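Local coordinates for protein putative phosphohydrolase (Shewanella amazonensis, PDB 3M1T) that is a putative phosphohydrolase of the HDOD family, probably acting in signal transduction, whose precise role is unknown, at residues 194-198 against 209-215; 201-205 against 218-222. Where two conformers were deposited one is given. Residue numbers count along the deposited sequence, not the author numbering.

Interaction 1: residues 194-198 against 209-215; sequences HLVKG and EPYSKLA
Packing of one helix against the capped N-terminus of the next makes this contact: most of the short helix 193-200 lies against the loop and first turn that open helix 213-227, on the partly buried flank of an all-helical fold. Residues 194-198 are regular helix, with Gly198 N hydrogen-bonded to His194 O at 3.0 Å. Residues 209-212 run extended, with a cis peptide bond before Pro210, and the chain turns helical at Lys213. The backbones come closest at Gly198 and Ala215, CA to CA 3.9 Å; an ideal CB on Gly198 would lie 2.8 Å from Leu214 CB, a clash, so the absent side chain permits this approach. Gly198 O meets Ala215 CA in a CA-H...O contact of 3.5 Å. Ser212 (chi1 t) is the N-cap of helix 213-227, its OG accepting from Ala215 N at 3.1 Å. Such a side-chain N-cap, packed through a glycine on the helix before it, joins consecutive helices of this all-helical HDOD protein. Water 1 bridges the two, donating to His194 O at 2.8 Å and lying 2.7 Å from Ser212 OG. Lys197, all-trans, stretches alongside the loop, CE 4.0 Å from Ser212 CB, and its NZ donates to Pro210 O at 2.7 Å. Water 2 accepts from Lys197 NZ and donates to Tyr211 O, both at 2.9 Å. Leu214 (m,t) inserts beside the helix, CD1 3.5 Å from His194 O and 4.2 Å from Leu195 CD2 (Leu195 m,t), while Glu130 of helix 128-137 borders both leucines. Tyr211 points away, its OH hydrogen-bonded to Ala247 O.

Interaction 2: residues 201-205 against 218-222; sequences FQNHP and LAMAK
Gln202 lays its side chain over one face of helix 213-227, its CB 3.7 Å from Leu218 CD1 and its carboxamide reaching on to Lys222. It follows Phe201, where the chain leaves helical angles after helix 193-200, and a type I beta turn from Phe201 to His204 reverses the backbone, closed by His204 N to Phe201 O at 3.0 Å. Residues 218-222 are regular helix, with Lys222 N hydrogen-bonded to Leu218 O at 2.8 Å. The nearest CA pair is Gln202 and Ala219, 5.2 Å apart. Leu218, Ala219 and Lys222, spaced i, i+1 and i+4, all direct their CA-to-CB bonds toward the turn. Ala219 CB sits 3.4 Å from Gln202 O and 3.7 Å from Pro205 CG, a small residue at the closest approach. Gln202 takes chi1 p and chi2 t; its OE1 accepts from Lys222 NZ at 2.8 Å, while its NE2 is hydrogen-bonded to Ile199 O and His138 O. Lys222 bends at chi3 (p), which also places NZ 2.8 Å from Asn203 OD1. Water 3 accepts from Asn203 ND2 at 2.9 Å and, weakly, from Lys222 NZ at 3.4 Å. This is a helix-connecting turn packed on the following helix: apolar contacts seat it at Ala219 and Leu218, and the lysine charge is met by neutral amide oxygen rather than a carboxylate, so the polar end of the contact is no salt bridge.

Interaction 1 sets helix 193-200 against the start of helix 213-227, and interaction 2 sets the turn after the first helix on the next turns of the second; their segments alternate along the chain. Their centres are 10 Å apart, and they touch directly. Gly198 O lies 3.5 Å from Leu218 CD1, so the leucine that packs on Gln202 also reaches the glycine of interaction 1. Ala215 CB, in the first turn of helix 213-227, is 3.5 Å from Phe201 CB, where the turn begins, and Tyr211 CD1, in the loop, is 3.4 Å from Pro205 O just after the turn. No ligand or metal marks an active site at either; together they form continuous packing between successive helices.

Interaction 1: residues 194-198 against 209-215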
ATOM      1  N   HIS A 194       0.094  12.502  -5.936  1.00  9.86           N
ATOM      2  CA  HIS A 194      -0.162  11.347  -6.774  1.00 11.00           C
ATOM      3  C   HIS A 194      -0.535  10.099  -5.972  1.00  9.45           C
ATOM      4  O   HIS A 194      -1.459   9.364  -6.312  1.00  9.62           O
ATOM      5  CB  HIS A 194       1.073  10.985  -7.655  1.00 13.30           C
ATOM      6  CG  HIS A 194       1.351  11.952  -8.726  1.00 17.37           C
ATOM      7  ND1 HIS A 194       0.369  12.457  -9.551  1.00 21.46           N
ATOM      8  CD2 HIS A 194       2.519  12.513  -9.132  1.00 22.01           C
ATOM      9  CE1 HIS A 194       0.921  13.333 -10.384  1.00 23.21           C
ATOM     10  NE2 HIS A 194       2.226  13.366 -10.159  1.00 23.51           N
ATOM     11  N   LEU A 195       0.240   9.846  -4.924  1.00  9.72           N
ATOM     12  CA  LEU A 195      -0.008   8.724  -4.051  1.00  9.67           C
ATOM     13  C   LEU A 195      -1.375   8.847  -3.411  1.00  9.31           C
ATOM     14  O   LEU A 195      -2.160   7.891  -3.313  1.00  9.56           O
ATOM     15  CB  LEU A 195       1.116   8.583  -3.021  1.00  9.01           C
ATOM     16  CG  LEU A 195       2.423   8.044  -3.604  1.00 11.29           C
ATOM     17  CD1 LEU A 195       3.532   8.120  -2.564  1.00 11.71           C
ATOM     18  CD2 LEU A 195       2.294   6.588  -4.036  1.00 11.26           C
ATOM     19  N   VAL A 196      -1.647  10.024  -2.828  1.00  8.60           N
ATOM     20  CA  VAL A 196      -2.923  10.296  -2.156  1.00  8.01           C
ATOM     21  C   VAL A 196      -4.113  10.001  -3.099  1.00  8.60           C
ATOM     22  O   VAL A 196      -5.048   9.300  -2.696  1.00  9.69           O
ATOM     23  CB  VAL A 196      -2.968  11.752  -1.625  1.00  8.26           C
ATOM     24  CG1 VAL A 196      -4.389  12.090  -1.071  1.00 11.09           C
ATOM     25  CG2 VAL A 196      -1.833  11.917  -0.580  1.00  8.15           C
ATOM     26  N   LYS A 197      -4.035  10.498  -4.315  1.00  9.52           N
ATOM     27  CA  LYS A 197      -5.152  10.326  -5.275  1.00  8.97           C
ATOM     28  C   LYS A 197      -5.281   8.849  -5.671  1.00  9.21           C
ATOM     29  O   LYS A 197      -6.418   8.348  -5.819  1.00  9.09           O
ATOM     30  CB  LYS A 197      -4.926  11.185  -6.462  1.00  9.54           C
ATOM     31  CG  LYS A 197      -6.087  11.087  -7.472  1.00 10.91           C
ATOM     32  CD  LYS A 197      -5.734  11.870  -8.734  1.00 12.47           C
ATOM     33  CE  LYS A 197      -6.915  11.916  -9.694  1.00 13.78           C
ATOM     34  NZ  LYS A 197      -6.510  12.657 -10.907  1.00 13.59           N
ATOM     35  N   GLY A 198      -4.160   8.143  -5.752  1.00 10.52           N
ATOM     36  CA  GLY A 198      -4.212   6.670  -6.060  1.00 10.68           C
ATOM     37  C   GLY A 198      -4.980   5.933  -5.002  1.00 10.15           C
ATOM     38  O   GLY A 198      -5.899   5.173  -5.302  1.00 10.04           O
ATOM     39  N   GLU A 209     -11.218  12.185 -12.383  1.00 13.71           N
ATOM     40  CA  GLU A 209     -11.051  13.110 -13.491  1.00 14.45           C
ATOM     41  C   GLU A 209     -10.004  14.134 -13.153  1.00 14.74           C
ATOM     42  O   GLU A 209     -10.198  14.928 -12.211  1.00 16.34           O
ATOM     43  CB  GLU A 209     -12.360  13.850 -13.790  1.00 15.00           C
ATOM     44  CG  GLU A 209     -12.250  14.797 -14.930  1.00 17.76           C
ATOM     45  CD  GLU A 209     -11.835  14.084 -16.228  1.00 17.95           C
ATOM     46  OE1 GLU A 209     -12.461  13.031 -16.526  1.00 24.58           O
ATOM     47  OE2 GLU A 209     -10.896  14.535 -16.889  1.00 22.09           O
ATOM     48  N   PRO A 210      -8.858  14.134 -13.836  1.00 13.40           N
ATOM     49  CA  PRO A 210      -8.432  13.113 -14.815  1.00 13.25           C
ATOM     50  C   PRO A 210      -8.169  11.777 -14.153  1.00 12.57           C
ATOM     51  O   PRO A 210      -8.079  11.671 -12.924  1.00 11.27           O
ATOM     52  CB  PRO A 210      -7.120  13.687 -15.338  1.00 13.78           C
ATOM     53  CG  PRO A 210      -6.611  14.544 -14.264  1.00 15.67           C
ATOM     54  CD  PRO A 210      -7.771  15.097 -13.563  1.00 13.25           C
ATOM     55  N   TYR A 211      -8.049  10.748 -14.999  1.00 12.13           N
ATOM     56  CA  TYR A 211      -7.763   9.421 -14.506  1.00 11.32           C
ATOM     57  C   TYR A 211      -6.463   9.313 -13.763  1.00 10.82           C
ATOM     58  O   TYR A 211      -5.455   9.911 -14.147  1.00 12.44           O
ATOM     59  CB  TYR A 211      -7.695   8.500 -15.730  1.00 11.10           C
ATOM     60  CG  TYR A 211      -7.602   7.025 -15.380  1.00 11.09           C
ATOM     61  CD1 TYR A 211      -8.729   6.314 -14.955  1.00 12.41           C
ATOM     62  CD2 TYR A 211      -6.409   6.335 -15.528  1.00 13.60           C
ATOM     63  CE1 TYR A 211      -8.633   4.918 -14.652  1.00 15.06           C
ATOM     64  CE2 TYR A 211      -6.341   4.989 -15.250  1.00 13.84           C
ATOM     65  CZ  TYR A 211      -7.419   4.307 -14.788  1.00 13.33           C
ATOM     66  OH  TYR A 211      -7.274   2.953 -14.518  1.00 14.18           O
ATOM     67  N   SER A 212      -6.483   8.550 -12.675  1.00 11.12           N
ATOM     68  CA  SER A 212      -5.278   8.219 -11.896  1.00 11.13           C
ATOM     69  C   SER A 212      -4.817   6.806 -12.263  1.00 11.43           C
ATOM     70  O   SER A 212      -5.491   5.813 -11.936  1.00 11.02           O
ATOM     71  CB  SER A 212      -5.586   8.234 -10.406  1.00 11.07           C
ATOM     72  OG  SER A 212      -4.528   7.646  -9.619  1.00 11.17           O
ATOM     73  N   LYS A 213      -3.651   6.732 -12.893  1.00 12.15           N
ATOM     74  CA  LYS A 213      -3.071   5.399 -13.163  1.00 10.86           C
ATOM     75  C   LYS A 213      -2.809   4.593 -11.891  1.00 11.23           C
ATOM     76  O   LYS A 213      -3.035   3.390 -11.853  1.00 10.51           O
ATOM     77  CB  LYS A 213      -1.831   5.497 -14.011  1.00 13.10           C
ATOM     78  CG  LYS A 213      -2.111   5.981 -15.433  1.00 15.90           C
ATOM     79  CD  LYS A 213      -0.804   6.250 -16.206  1.00 20.18           C
ATOM     80  CE  LYS A 213      -1.143   6.678 -17.666  1.00 25.33           C
ATOM     81  NZ  LYS A 213       0.113   7.208 -18.287  1.00 27.56           N
ATOM     82  N   LEU A 214      -2.342   5.267 -10.836  1.00 10.19           N
ATOM     83  CA  LEU A 214      -2.120   4.560  -9.593  1.00  9.82           C
ATOM     84  C   LEU A 214      -3.386   3.940  -9.015  1.00  8.90           C
ATOM     85  O   LEU A 214      -3.338   2.817  -8.532  1.00 10.30           O
ATOM     86  CB  LEU A 214      -1.441   5.466  -8.553  1.00 10.52           C
ATOM     87  CG  LEU A 214       0.021   5.722  -8.811  1.00 10.60           C
ATOM     88  CD1 LEU A 214       0.448   6.856  -7.839  1.00 11.28           C
ATOM     89  CD2 LEU A 214       0.921   4.451  -8.472  1.00 10.69           C
ATOM     90  N   ALA A 215      -4.512   4.639  -9.075  1.00  9.14           N
ATOM     91  CA  ALA A 215      -5.766   4.091  -8.608  1.00  8.88           C
ATOM     92  C   ALA A 215      -6.161   2.886  -9.464  1.00  8.23           C
ATOM     93  O   ALA A 215      -6.624   1.920  -8.906  1.00  9.37           O
ATOM     94  CB  ALA A 215      -6.893   5.135  -8.621  1.00  8.77           C
TER
HETATM   95  O   HOH W   1      -2.590   9.349  -8.878  1.00 10.92           O
HETATM   96  O   HOH W   2      -4.117  11.633 -12.222  1.00 20.74           O

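Interaction 2: residues 201-205 against 218-222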
ATOM      1  N   PHE A 201      -8.916   6.782  -4.969  1.00 10.48           N
ATOM      2  CA  PHE A 201      -9.788   6.261  -6.028  1.00 11.23           C
ATOM      3  C   PHE A 201      -9.640   4.773  -6.255  1.00 11.55           C
ATOM      4  O   PHE A 201     -10.182   4.251  -7.225  1.00 11.81           O
ATOM      5  CB  PHE A 201      -9.564   7.031  -7.330  1.00 10.66           C
ATOM      6  CG  PHE A 201     -10.289   8.343  -7.378  1.00 12.79           C
ATOM      7  CD1 PHE A 201     -11.623   8.391  -7.755  1.00 14.67           C
ATOM      8  CD2 PHE A 201      -9.639   9.500  -7.013  1.00 13.05           C
ATOM      9  CE1 PHE A 201     -12.306   9.582  -7.751  1.00 16.32           C
ATOM     10  CE2 PHE A 201     -10.314  10.716  -6.996  1.00 12.71           C
ATOM     11  CZ  PHE A 201     -11.644  10.737  -7.389  1.00 14.68           C
ATOM     12  N   GLN A 202      -8.969   4.051  -5.346  1.00  9.83           N
ATOM     13  CA  GLN A 202      -8.706   2.628  -5.559  1.00 10.02           C
ATOM     14  C   GLN A 202      -9.961   1.764  -5.885  1.00 11.31           C
ATOM     15  O   GLN A 202      -9.805   0.693  -6.458  1.00 13.00           O
ATOM     16  CB  GLN A 202      -7.976   2.053  -4.365  1.00  9.40           C
ATOM     17  CG  GLN A 202      -8.809   2.017  -3.078  1.00  9.27           C
ATOM     18  CD  GLN A 202      -7.994   1.538  -1.917  1.00  8.61           C
ATOM     19  OE1 GLN A 202      -7.908   0.345  -1.616  1.00 10.65           O
ATOM     20  NE2 GLN A 202      -7.271   2.503  -1.270  1.00 10.85           N
ATOM     21  N   ASN A 203     -11.107   2.143  -5.342  1.00 11.78           N
ATOM     22  CA  ASN A 203     -12.361   1.352  -5.535  1.00 12.96           C
ATOM     23  C   ASN A 203     -13.224   1.835  -6.678  1.00 13.66           C
ATOM     24  O   ASN A 203     -14.193   1.111  -7.041  1.00 15.35           O
ATOM     25  CB  ASN A 203     -13.152   1.371  -4.246  1.00 13.56           C
ATOM     26  CG  ASN A 203     -12.417   0.690  -3.119  1.00 15.17           C
ATOM     27  OD1 ASN A 203     -11.775  -0.341  -3.328  1.00 18.41           O
ATOM     28  ND2 ASN A 203     -12.457   1.292  -1.935  1.00 18.37           N
ATOM     29  N   HIS A 204     -12.840   2.963  -7.276  0.50 13.16           N
ATOM     30  CA  HIS A 204     -13.551   3.601  -8.379  0.50 13.07           C
ATOM     31  C   HIS A 204     -12.647   4.319  -9.313  0.50 12.82           C
ATOM     32  O   HIS A 204     -12.817   5.503  -9.572  0.50 13.50           O
ATOM     33  CB  HIS A 204     -14.566   4.575  -7.841  0.50 13.55           C
ATOM     34  CG  HIS A 204     -15.678   3.893  -7.124  0.50 15.56           C
ATOM     35  ND1 HIS A 204     -16.631   3.155  -7.790  0.50 16.02           N
ATOM     36  CD2 HIS A 204     -15.957   3.777  -5.806  0.50 19.57           C
ATOM     37  CE1 HIS A 204     -17.471   2.638  -6.911  0.50 20.24           C
ATOM     38  NE2 HIS A 204     -17.083   3.001  -5.701  0.50 21.25           N
ATOM     39  N   PRO A 205     -11.694   3.602  -9.883  1.00 12.63           N
ATOM     40  CA  PRO A 205     -10.711   4.331 -10.693  1.00 12.16           C
ATOM     41  C   PRO A 205     -11.262   5.062 -11.904  1.00 12.29           C
ATOM     42  O   PRO A 205     -10.780   6.142 -12.255  1.00 12.27           O
ATOM     43  CB  PRO A 205      -9.712   3.250 -11.092  1.00 12.67           C
ATOM     44  CG  PRO A 205     -10.486   1.995 -10.990  1.00 13.25           C
ATOM     45  CD  PRO A 205     -11.384   2.166  -9.817  1.00 13.07           C
ATOM     46  N   LEU A 218      -3.977   0.020  -8.376  1.00 10.75           N
ATOM     47  CA  LEU A 218      -4.464  -0.525  -7.130  1.00 10.47           C
ATOM     48  C   LEU A 218      -5.694  -1.392  -7.357  1.00 10.79           C
ATOM     49  O   LEU A 218      -5.800  -2.525  -6.832  1.00 11.09           O
ATOM     50  CB  LEU A 218      -4.784   0.525  -6.065  1.00 11.16           C
ATOM     51  CG  LEU A 218      -3.636   1.154  -5.338  1.00 12.25           C
ATOM     52  CD1 LEU A 218      -4.259   2.250  -4.437  1.00 11.90           C
ATOM     53  CD2 LEU A 218      -2.823   0.093  -4.550  1.00 13.26           C
ATOM     54  N   ALA A 219      -6.626  -0.881  -8.140  1.00 10.04           N
ATOM     55  CA  ALA A 219      -7.877  -1.640  -8.374  1.00 10.56           C
ATOM     56  C   ALA A 219      -7.575  -3.027  -8.963  1.00 10.09           C
ATOM     57  O   ALA A 219      -8.116  -4.058  -8.503  1.00 11.34           O
ATOM     58  CB  ALA A 219      -8.799  -0.855  -9.264  1.00  9.13           C
HETATM   59  N   MSE A 220      -6.707  -3.037  -9.961  1.00 10.41           N
HETATM   60  CA  MSE A 220      -6.311  -4.257 -10.651  1.00  9.76           C
HETATM   61  C   MSE A 220      -5.556  -5.210  -9.722  1.00  9.68           C
HETATM   62  O   MSE A 220      -5.895  -6.393  -9.574  1.00  9.81           O
HETATM   63  CB  MSE A 220      -5.513  -3.918 -11.892  1.00  9.16           C
HETATM   64  CG  MSE A 220      -4.945  -5.146 -12.588  1.00 10.92           C
HETATM   65 SE   MSE A 220      -4.702  -4.755 -14.466  0.75  8.90          SE
HETATM   66  CE  MSE A 220      -4.437  -6.612 -15.091  1.00  9.27           C
ATOM     67  N   ALA A 221      -4.564  -4.660  -9.012  1.00  9.17           N
ATOM     68  CA  ALA A 221      -3.687  -5.431  -8.125  1.00 10.13           C
ATOM     69  C   ALA A 221      -4.498  -6.036  -6.970  1.00 10.16           C
ATOM     70  O   ALA A 221      -4.289  -7.193  -6.576  1.00  9.82           O
ATOM     71  CB  ALA A 221      -2.543  -4.532  -7.612  1.00  9.33           C
ATOM     72  N   LYS A 222      -5.443  -5.263  -6.418  1.00 10.96           N
ATOM     73  CA  LYS A 222      -6.289  -5.772  -5.341  1.00 10.76           C
ATOM     74  C   LYS A 222      -7.139  -6.972  -5.748  1.00 11.95           C
ATOM     75  O   LYS A 222      -7.296  -7.903  -4.980  1.00 10.71           O
ATOM     76  CB  LYS A 222      -7.201  -4.678  -4.798  1.00 11.84           C
ATOM     77  CG  LYS A 222      -6.477  -3.618  -4.006  1.00 12.53           C
ATOM     78  CD  LYS A 222      -7.408  -2.489  -3.650  1.00 11.06           C
ATOM     79  CE  LYS A 222      -8.480  -2.881  -2.633  1.00 14.39           C
ATOM     80  NZ  LYS A 222      -9.511  -1.812  -2.472  1.00 15.40           N
TER
HETATM   81  O   HOH W   3     -11.049  -0.170   0.129  1.00 31.24           O